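Local coordinates for 3-deoxy-manno-octulosonate cytidylyltransferase (Escherichia coli, PDB 1H7E), which activates the eight-carbon sugar KDO by coupling it to CMP from CTP, releasing diphosphate, probably for incorporation into bacterial lipopolysaccharide, at residues S1-I7 against A89-L95. Sequence-based numbering, arbitrary orientation.
Sequences SKAVIVI and ADIYINL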
loop_
_atom_site.group_PDB
_atom_site.type_symbol
_atom_site.label_atom_id
_atom_site.label_comp_id
_atom_site.label_asym_id
_atom_site.label_seq_id
_atom_site.Cartn_x
_atom_site.Cartn_y
_atom_site.Cartn_z
ATOM N N SER A 1 -31.023 -6.918 2.711
ATOM C CA SER A 1 -29.620 -7.336 2.419
ATOM C C SER A 1 -29.403 -8.824 2.703
ATOM O O SER A 1 -29.173 -9.225 3.846
ATOM C CB SER A 1 -28.629 -6.490 3.230
ATOM O OG SER A 1 -27.618 -5.943 2.391
ATOM N N LYS A 2 -29.493 -9.642 1.659
ATOM C CA LYS A 2 -29.301 -11.081 1.800
ATOM C C LYS A 2 -27.823 -11.413 1.651
ATOM O O LYS A 2 -27.149 -10.945 0.730
ATOM C CB LYS A 2 -30.111 -11.823 0.741
ATOM C CG LYS A 2 -30.071 -13.331 0.860
ATOM C CD LYS A 2 -30.771 -13.962 -0.338
ATOM C CE LYS A 2 -30.681 -15.478 -0.316
ATOM N NZ LYS A 2 -31.188 -16.100 -1.585
ATOM N N ALA A 3 -27.322 -12.221 2.569
ATOM C CA ALA A 3 -25.930 -12.618 2.537
ATOM C C ALA A 3 -25.850 -14.119 2.487
ATOM O O ALA A 3 -26.651 -14.803 3.122
ATOM C CB ALA A 3 -25.225 -12.120 3.794
ATOM N N VAL A 4 -24.897 -14.638 1.720
ATOM C CA VAL A 4 -24.683 -16.078 1.665
ATOM C C VAL A 4 -23.198 -16.386 1.868
ATOM O O VAL A 4 -22.328 -15.554 1.595
ATOM C CB VAL A 4 -25.167 -16.734 0.332
ATOM C CG1 VAL A 4 -26.640 -16.359 0.054
ATOM C CG2 VAL A 4 -24.273 -16.352 -0.815
ATOM N N ILE A 5 -22.914 -17.548 2.418
ATOM C CA ILE A 5 -21.536 -17.963 2.621
ATOM C C ILE A 5 -21.224 -19.036 1.602
ATOM O O ILE A 5 -22.003 -19.971 1.428
ATOM C CB ILE A 5 -21.297 -18.534 4.029
ATOM C CG1 ILE A 5 -21.334 -17.407 5.055
ATOM C CG2 ILE A 5 -19.983 -19.314 4.075
ATOM C CD1 ILE A 5 -21.290 -17.895 6.481
ATOM N N VAL A 6 -20.112 -18.871 0.888
ATOM C CA VAL A 6 -19.682 -19.848 -0.104
ATOM C C VAL A 6 -18.343 -20.407 0.358
ATOM O O VAL A 6 -17.423 -19.652 0.696
ATOM C CB VAL A 6 -19.532 -19.228 -1.523
ATOM C CG1 VAL A 6 -19.017 -20.271 -2.495
ATOM C CG2 VAL A 6 -20.860 -18.689 -2.002
ATOM N N ILE A 7 -18.244 -21.727 0.412
ATOM C CA ILE A 7 -17.030 -22.395 0.843
ATOM C C ILE A 7 -16.429 -23.166 -0.328
ATOM O O ILE A 7 -16.982 -24.177 -0.755
ATOM C CB ILE A 7 -17.322 -23.411 1.975
ATOM C CG1 ILE A 7 -17.993 -22.723 3.166
ATOM C CG2 ILE A 7 -16.024 -24.110 2.421
ATOM C CD1 ILE A 7 -18.660 -23.706 4.110
ATOM N N ALA A 89 -27.730 -13.125 -4.094
ATOM C CA ALA A 89 -27.426 -12.523 -2.800
ATOM C C ALA A 89 -26.894 -11.122 -3.036
ATOM O O ALA A 89 -26.524 -10.773 -4.142
ATOM C CB ALA A 89 -26.392 -13.360 -2.046
ATOM N N ASP A 90 -26.958 -10.288 -2.011
ATOM C CA ASP A 90 -26.436 -8.935 -2.112
ATOM C C ASP A 90 -24.968 -8.966 -1.651
ATOM O O ASP A 90 -24.150 -8.196 -2.141
ATOM C CB ASP A 90 -27.225 -8.002 -1.202
ATOM C CG ASP A 90 -28.705 -7.954 -1.555
ATOM O OD1 ASP A 90 -29.013 -7.757 -2.747
ATOM O OD2 ASP A 90 -29.556 -8.121 -0.651
ATOM N N ILE A 91 -24.661 -9.865 -0.710
ATOM C CA ILE A 91 -23.313 -10.007 -0.138
ATOM C C ILE A 91 -22.861 -11.455 -0.119
ATOM O O ILE A 91 -23.564 -12.317 0.403
ATOM C CB ILE A 91 -23.281 -9.486 1.325
ATOM C CG1 ILE A 91 -23.598 -7.983 1.356
ATOM C CG2 ILE A 91 -21.923 -9.796 1.975
ATOM C CD1 ILE A 91 -23.937 -7.460 2.725
ATOM N N TYR A 92 -21.687 -11.726 -0.687
ATOM C CA TYR A 92 -21.138 -13.078 -0.724
ATOM C C TYR A 92 -19.898 -13.127 0.144
ATOM O O TYR A 92 -18.993 -12.305 -0.015
ATOM C CB TYR A 92 -20.726 -13.465 -2.143
ATOM C CG TYR A 92 -21.870 -13.497 -3.132
ATOM C CD1 TYR A 92 -22.327 -12.329 -3.726
ATOM C CD2 TYR A 92 -22.505 -14.705 -3.455
ATOM C CE1 TYR A 92 -23.400 -12.354 -4.618
ATOM C CE2 TYR A 92 -23.579 -14.745 -4.346
ATOM C CZ TYR A 92 -24.019 -13.569 -4.920
ATOM O OH TYR A 92 -25.076 -13.579 -5.804
ATOM N N ILE A 93 -19.850 -14.091 1.049
ATOM C CA ILE A 93 -18.708 -14.263 1.941
ATOM C C ILE A 93 -17.997 -15.515 1.474
ATOM O O ILE A 93 -18.610 -16.576 1.308
ATOM C CB ILE A 93 -19.158 -14.422 3.403
ATOM C CG1 ILE A 93 -19.787 -13.123 3.884
ATOM C CG2 ILE A 93 -17.970 -14.819 4.303
ATOM C CD1 ILE A 93 -20.574 -13.282 5.149
ATOM N N ASN A 94 -16.703 -15.391 1.225
ATOM C CA ASN A 94 -15.915 -16.515 0.757
ATOM C C ASN A 94 -15.048 -16.995 1.912
ATOM O O ASN A 94 -14.181 -16.260 2.373
ATOM C CB ASN A 94 -15.040 -16.051 -0.403
ATOM C CG ASN A 94 -14.624 -17.180 -1.316
ATOM O OD1 ASN A 94 -15.458 -17.981 -1.753
ATOM N ND2 ASN A 94 -13.333 -17.225 -1.656
ATOM N N LEU A 95 -15.353 -18.182 2.430
ATOM C CA LEU A 95 -14.611 -18.809 3.525
ATOM C C LEU A 95 -13.716 -19.888 2.965
ATOM O O LEU A 95 -14.110 -20.593 2.050
ATOM C CB LEU A 95 -15.554 -19.535 4.475
ATOM C CG LEU A 95 -16.356 -18.807 5.530
ATOM C CD1 LEU A 95 -16.888 -19.860 6.500
ATOM C CD2 LEU A 95 -15.472 -17.832 6.270
#
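Strands 3-7 and 91-94 run in the same direction, their axes 4.7 Å apart at closest and 27° from parallel. Val4 and Val6 use both polar backbone atoms here: Val4 N donates to Ile91 O (3.0 Å) and Val4 O accepts from Ile93 N (2.9 Å), while Val6 N meets Ile93 O (2.8 Å) almost linearly at 178° and Val6 O takes Leu95 N (3.1 Å). At the N-terminal end Lys2 O is shared by Asp90 N (2.8 Å) and Ile91 N (3.1 Å), and Lys2 N is satisfied by the side-chain atom Asp90 OD2 (2.8 Å). Lys2 NZ forms a salt bridge with Glu45 and a hydrogen bond to Glu88 O. Ala3 hydrogen-bonds through its backbone to Ala44, and Ile5 and Ile7 to the neighbouring strand 45-50. Ala3, Ile91 and Ile93 face helix 104-116; Val6, Tyr92 and Asn94 face helix 76-86, with Val4 CG2 3.6 Å from Tyr92 CD2. Two adjacent central parallel strands, covered by helices on both faces, are typical of the Rossmann-like α/β core of GT-A-type nucleotidyltransferases.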